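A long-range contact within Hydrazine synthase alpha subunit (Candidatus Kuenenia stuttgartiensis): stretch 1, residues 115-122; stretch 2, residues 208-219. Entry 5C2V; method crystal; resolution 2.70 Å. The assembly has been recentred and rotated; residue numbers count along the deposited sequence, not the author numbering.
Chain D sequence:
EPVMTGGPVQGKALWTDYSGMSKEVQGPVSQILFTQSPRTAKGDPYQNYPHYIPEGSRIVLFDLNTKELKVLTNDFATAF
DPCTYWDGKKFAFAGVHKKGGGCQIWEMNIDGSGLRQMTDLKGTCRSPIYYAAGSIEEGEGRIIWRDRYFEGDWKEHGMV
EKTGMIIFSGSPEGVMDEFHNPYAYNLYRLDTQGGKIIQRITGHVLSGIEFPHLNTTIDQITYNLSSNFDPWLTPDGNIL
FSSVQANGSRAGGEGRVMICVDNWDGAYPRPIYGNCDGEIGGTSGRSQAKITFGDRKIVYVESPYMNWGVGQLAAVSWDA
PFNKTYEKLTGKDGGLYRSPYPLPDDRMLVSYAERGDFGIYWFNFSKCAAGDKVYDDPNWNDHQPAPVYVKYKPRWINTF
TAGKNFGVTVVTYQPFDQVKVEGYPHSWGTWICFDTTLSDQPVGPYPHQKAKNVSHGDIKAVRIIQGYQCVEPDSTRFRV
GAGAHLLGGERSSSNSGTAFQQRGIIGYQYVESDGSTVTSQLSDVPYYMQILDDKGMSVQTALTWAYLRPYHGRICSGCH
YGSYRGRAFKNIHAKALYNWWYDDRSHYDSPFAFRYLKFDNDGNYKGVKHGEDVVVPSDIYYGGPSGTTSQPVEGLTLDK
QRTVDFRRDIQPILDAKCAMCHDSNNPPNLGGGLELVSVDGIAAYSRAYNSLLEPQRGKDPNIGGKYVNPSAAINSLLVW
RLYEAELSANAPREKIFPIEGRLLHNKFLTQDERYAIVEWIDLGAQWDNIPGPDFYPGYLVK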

# COMPACT_ATOMS: atom_id res chain seq x y z
N LEU D 115 -46.82 14.56 15.47
CA LEU D 115 -45.45 15.06 15.33
C LEU D 115 -44.86 15.42 16.70
O LEU D 115 -45.40 16.26 17.42
CB LEU D 115 -45.42 16.27 14.39
CG LEU D 115 -44.08 16.81 13.89
CD1 LEU D 115 -43.50 17.86 14.83
CD2 LEU D 115 -43.09 15.67 13.67
N ARG D 116 -43.73 14.79 17.04
CA ARG D 116 -43.07 15.02 18.32
C ARG D 116 -41.58 15.29 18.14
O ARG D 116 -40.92 14.67 17.30
CB ARG D 116 -43.29 13.83 19.25
CG ARG D 116 -42.69 14.01 20.64
CD ARG D 116 -42.71 12.71 21.44
NE ARG D 116 -42.00 12.85 22.71
CZ ARG D 116 -41.69 11.84 23.51
NH1 ARG D 116 -42.03 10.60 23.18
NH2 ARG D 116 -41.04 12.07 24.65
N GLN D 117 -41.04 16.21 18.95
CA GLN D 117 -39.63 16.58 18.86
C GLN D 117 -38.76 15.85 19.89
O GLN D 117 -38.93 16.03 21.10
CB GLN D 117 -39.47 18.09 19.05
CG GLN D 117 -38.05 18.59 18.90
CD GLN D 117 -37.92 20.08 19.14
OE1 GLN D 117 -38.92 20.80 19.19
NE2 GLN D 117 -36.69 20.56 19.29
N MET D 118 -37.85 15.02 19.40
CA MET D 118 -36.99 14.21 20.26
C MET D 118 -35.76 14.93 20.82
O MET D 118 -35.42 14.76 21.99
CB MET D 118 -36.56 12.95 19.51
CG MET D 118 -37.73 12.15 18.99
SD MET D 118 -39.01 12.01 20.24
CE MET D 118 -38.25 10.84 21.36
N THR D 119 -35.08 15.71 19.99
CA THR D 119 -33.80 16.31 20.39
C THR D 119 -33.76 17.83 20.28
O THR D 119 -34.12 18.40 19.26
CB THR D 119 -32.63 15.75 19.56
OG1 THR D 119 -32.94 15.85 18.16
CG2 THR D 119 -32.38 14.29 19.90
N ASP D 120 -33.34 18.49 21.36
CA ASP D 120 -33.05 19.92 21.34
C ASP D 120 -31.55 20.24 21.21
O ASP D 120 -31.16 21.40 21.34
CB ASP D 120 -33.61 20.61 22.59
CG ASP D 120 -34.00 22.05 22.32
OD1 ASP D 120 -34.29 22.38 21.15
OD2 ASP D 120 -34.01 22.86 23.27
N LEU D 121 -30.74 19.22 20.96
CA LEU D 121 -29.27 19.32 21.06
C LEU D 121 -28.68 20.52 20.33
O LEU D 121 -29.18 20.93 19.28
CB LEU D 121 -28.62 18.04 20.50
CG LEU D 121 -27.09 18.00 20.44
CD1 LEU D 121 -26.49 17.91 21.84
CD2 LEU D 121 -26.57 16.89 19.54
N LYS D 122 -27.62 21.09 20.91
CA LYS D 122 -26.94 22.21 20.28
C LYS D 122 -25.90 21.57 19.37
O LYS D 122 -24.85 21.11 19.82
CB LYS D 122 -26.30 23.09 21.35
CG LYS D 122 -25.82 24.47 20.92
CD LYS D 122 -25.08 25.14 22.08
CE LYS D 122 -25.87 25.05 23.38
NZ LYS D 122 -25.15 25.62 24.55
N GLY D 208 -26.93 12.36 31.69
CA GLY D 208 -26.57 12.81 30.36
C GLY D 208 -27.09 14.22 30.21
O GLY D 208 -27.17 14.96 31.19
N ILE D 209 -27.41 14.61 28.99
CA ILE D 209 -28.11 15.88 28.77
C ILE D 209 -29.62 15.64 28.78
O ILE D 209 -30.13 14.78 28.06
CB ILE D 209 -27.69 16.54 27.46
CG1 ILE D 209 -26.17 16.70 27.41
CG2 ILE D 209 -28.37 17.89 27.30
CD1 ILE D 209 -25.64 17.18 26.07
N GLU D 210 -30.33 16.40 29.61
CA GLU D 210 -31.78 16.25 29.74
C GLU D 210 -32.55 17.25 28.89
O GLU D 210 -32.19 18.42 28.80
CB GLU D 210 -32.21 16.40 31.21
CG GLU D 210 -32.13 15.12 32.02
CD GLU D 210 -32.77 15.26 33.39
OE1 GLU D 210 -32.20 15.96 34.25
OE2 GLU D 210 -33.86 14.68 33.60
N PHE D 211 -33.62 16.76 28.27
CA PHE D 211 -34.54 17.60 27.50
C PHE D 211 -35.93 17.52 28.12
O PHE D 211 -36.77 16.73 27.66
CB PHE D 211 -34.57 17.18 26.03
CG PHE D 211 -33.28 17.41 25.30
CD1 PHE D 211 -32.42 18.43 25.68
CD2 PHE D 211 -32.93 16.60 24.23
CE1 PHE D 211 -31.23 18.64 25.00
CE2 PHE D 211 -31.74 16.81 23.55
CZ PHE D 211 -30.89 17.83 23.94
N PRO D 212 -36.18 18.32 29.17
CA PRO D 212 -37.42 18.30 29.95
C PRO D 212 -38.66 18.68 29.15
O PRO D 212 -39.69 18.03 29.27
CB PRO D 212 -37.16 19.34 31.05
CG PRO D 212 -35.68 19.52 31.08
CD PRO D 212 -35.23 19.32 29.67
N HIS D 213 -38.55 19.73 28.33
CA HIS D 213 -39.70 20.22 27.59
C HIS D 213 -40.13 19.24 26.50
O HIS D 213 -41.28 19.26 26.06
CB HIS D 213 -39.40 21.60 26.98
CG HIS D 213 -38.08 21.68 26.27
ND1 HIS D 213 -36.88 21.83 26.94
CD2 HIS D 213 -37.77 21.64 24.95
CE1 HIS D 213 -35.89 21.87 26.06
NE2 HIS D 213 -36.41 21.76 24.85
N LEU D 214 -39.20 18.40 26.06
CA LEU D 214 -39.52 17.35 25.09
C LEU D 214 -39.76 16.00 25.76
O LEU D 214 -40.10 15.02 25.08
CB LEU D 214 -38.39 17.23 24.07
CG LEU D 214 -38.05 18.54 23.34
CD1 LEU D 214 -36.89 18.33 22.38
CD2 LEU D 214 -39.27 19.08 22.62
N ASN D 215 -39.59 15.95 27.08
CA ASN D 215 -39.70 14.71 27.84
C ASN D 215 -38.77 13.62 27.30
O ASN D 215 -39.19 12.47 27.11
CB ASN D 215 -41.15 14.20 27.87
CG ASN D 215 -41.38 13.15 28.93
OD1 ASN D 215 -40.85 13.23 30.04
ND2 ASN D 215 -42.18 12.14 28.60
N THR D 216 -37.52 13.98 27.03
CA THR D 216 -36.54 13.03 26.51
C THR D 216 -35.19 13.20 27.20
O THR D 216 -34.94 14.23 27.81
CB THR D 216 -36.34 13.19 24.99
OG1 THR D 216 -35.92 14.53 24.69
CG2 THR D 216 -37.63 12.89 24.24
N THR D 217 -34.34 12.19 27.11
CA THR D 217 -33.00 12.30 27.71
C THR D 217 -31.94 11.66 26.80
O THR D 217 -32.19 10.62 26.20
CB THR D 217 -32.95 11.64 29.10
OG1 THR D 217 -34.01 12.15 29.92
CG2 THR D 217 -31.61 11.92 29.78
N ILE D 218 -30.77 12.28 26.70
CA ILE D 218 -29.71 11.72 25.86
C ILE D 218 -28.42 11.42 26.62
O ILE D 218 -28.05 12.14 27.56
CB ILE D 218 -29.37 12.65 24.68
CG1 ILE D 218 -29.02 14.06 25.18
CG2 ILE D 218 -30.52 12.71 23.69
CD1 ILE D 218 -28.61 15.01 24.08
N ASP D 219 -27.76 10.34 26.21
CA ASP D 219 -26.48 9.93 26.77
C ASP D 219 -25.51 9.57 25.64
O ASP D 219 -25.91 8.96 24.65
CB ASP D 219 -26.66 8.74 27.72
CG ASP D 219 -25.35 8.23 28.28
OD1 ASP D 219 -24.50 9.07 28.66
OD2 ASP D 219 -25.16 7.00 28.34

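Which polar contacts tie the two stretches together? The shortest runs from Thr216 OG1 to Met118 O, a hydrogen bond of 2.8 Å donated by the threonine. Thr216 points toward the first stretch from a hairpin strand, and its p rotamer (chi1 58°) places the hydroxyl on Met118 O. The residue is buried, and its compact, branched side chain also brings CG2 to 3.6 Å from Met118 CE, although the CA-to-CB bond of Met118 points away. Arg116 supplies the second bond, from NH2 to Leu214 O at 3.1 Å and nearly linear. Its CA-to-CB bond points sideways, but chi1 to chi3 are all t, and the extended chain carries the guanidinium to the turn, with Leu214 O at its edge. Asn215 O lies equally close to Arg116 NH2, at 3.1 Å, but at too poor an angle for a hydrogen bond.

What does the outer polar pair add? His213 NE2 donates a weak hydrogen bond to Asp120 OD2 at 3.1 Å and an angle of 134°, with the carboxylate oxygen near the plane of the imidazole, at its edge. His213 sits in the type I turn from Pro212 to Asn215, and although its CA-to-CB bond points sideways, the end of its side chain comes nearer to the first stretch.

How does the hairpin present its hydrophobic side chains? Phe211 and Thr216 are paired through backbone hydrogen bonds, Phe211 N to Thr216 O and Thr216 N to Phe211 O, both 2.9 Å, and both residues point toward the first stretch. The phenyl ring is buried against the loop: Asp120 N lies over one face, 3.2 Å from Phe211 CE2, and Asp120 CB stands 3.9 Å from the Phe211 ring centroid, only 11° off the normal, a CH-pi contact. A flat aromatic ring suits this place because it accepts backbone and CB atoms closely packed over its face, while the aspartate carboxylate reaches His213.

Where does the packing spread from there? Leu214 has the largest covered area, 85 Å² of its surface; its CB lies 3.2 Å from Gln117 O, and its CD1 packs 3.7 Å from Gln117 CG and 4.0 Å from Asp120 CB. Beyond the ring, Leu121 CB meets Phe211 CZ at 4.1 Å, and Leu121 CD1 approaches Ile218 CD1 at 4.2 Å and Ile209 CD1 at 4.4 Å, a looser apolar contact. Altogether the contact buries 529 Å², counting both sides.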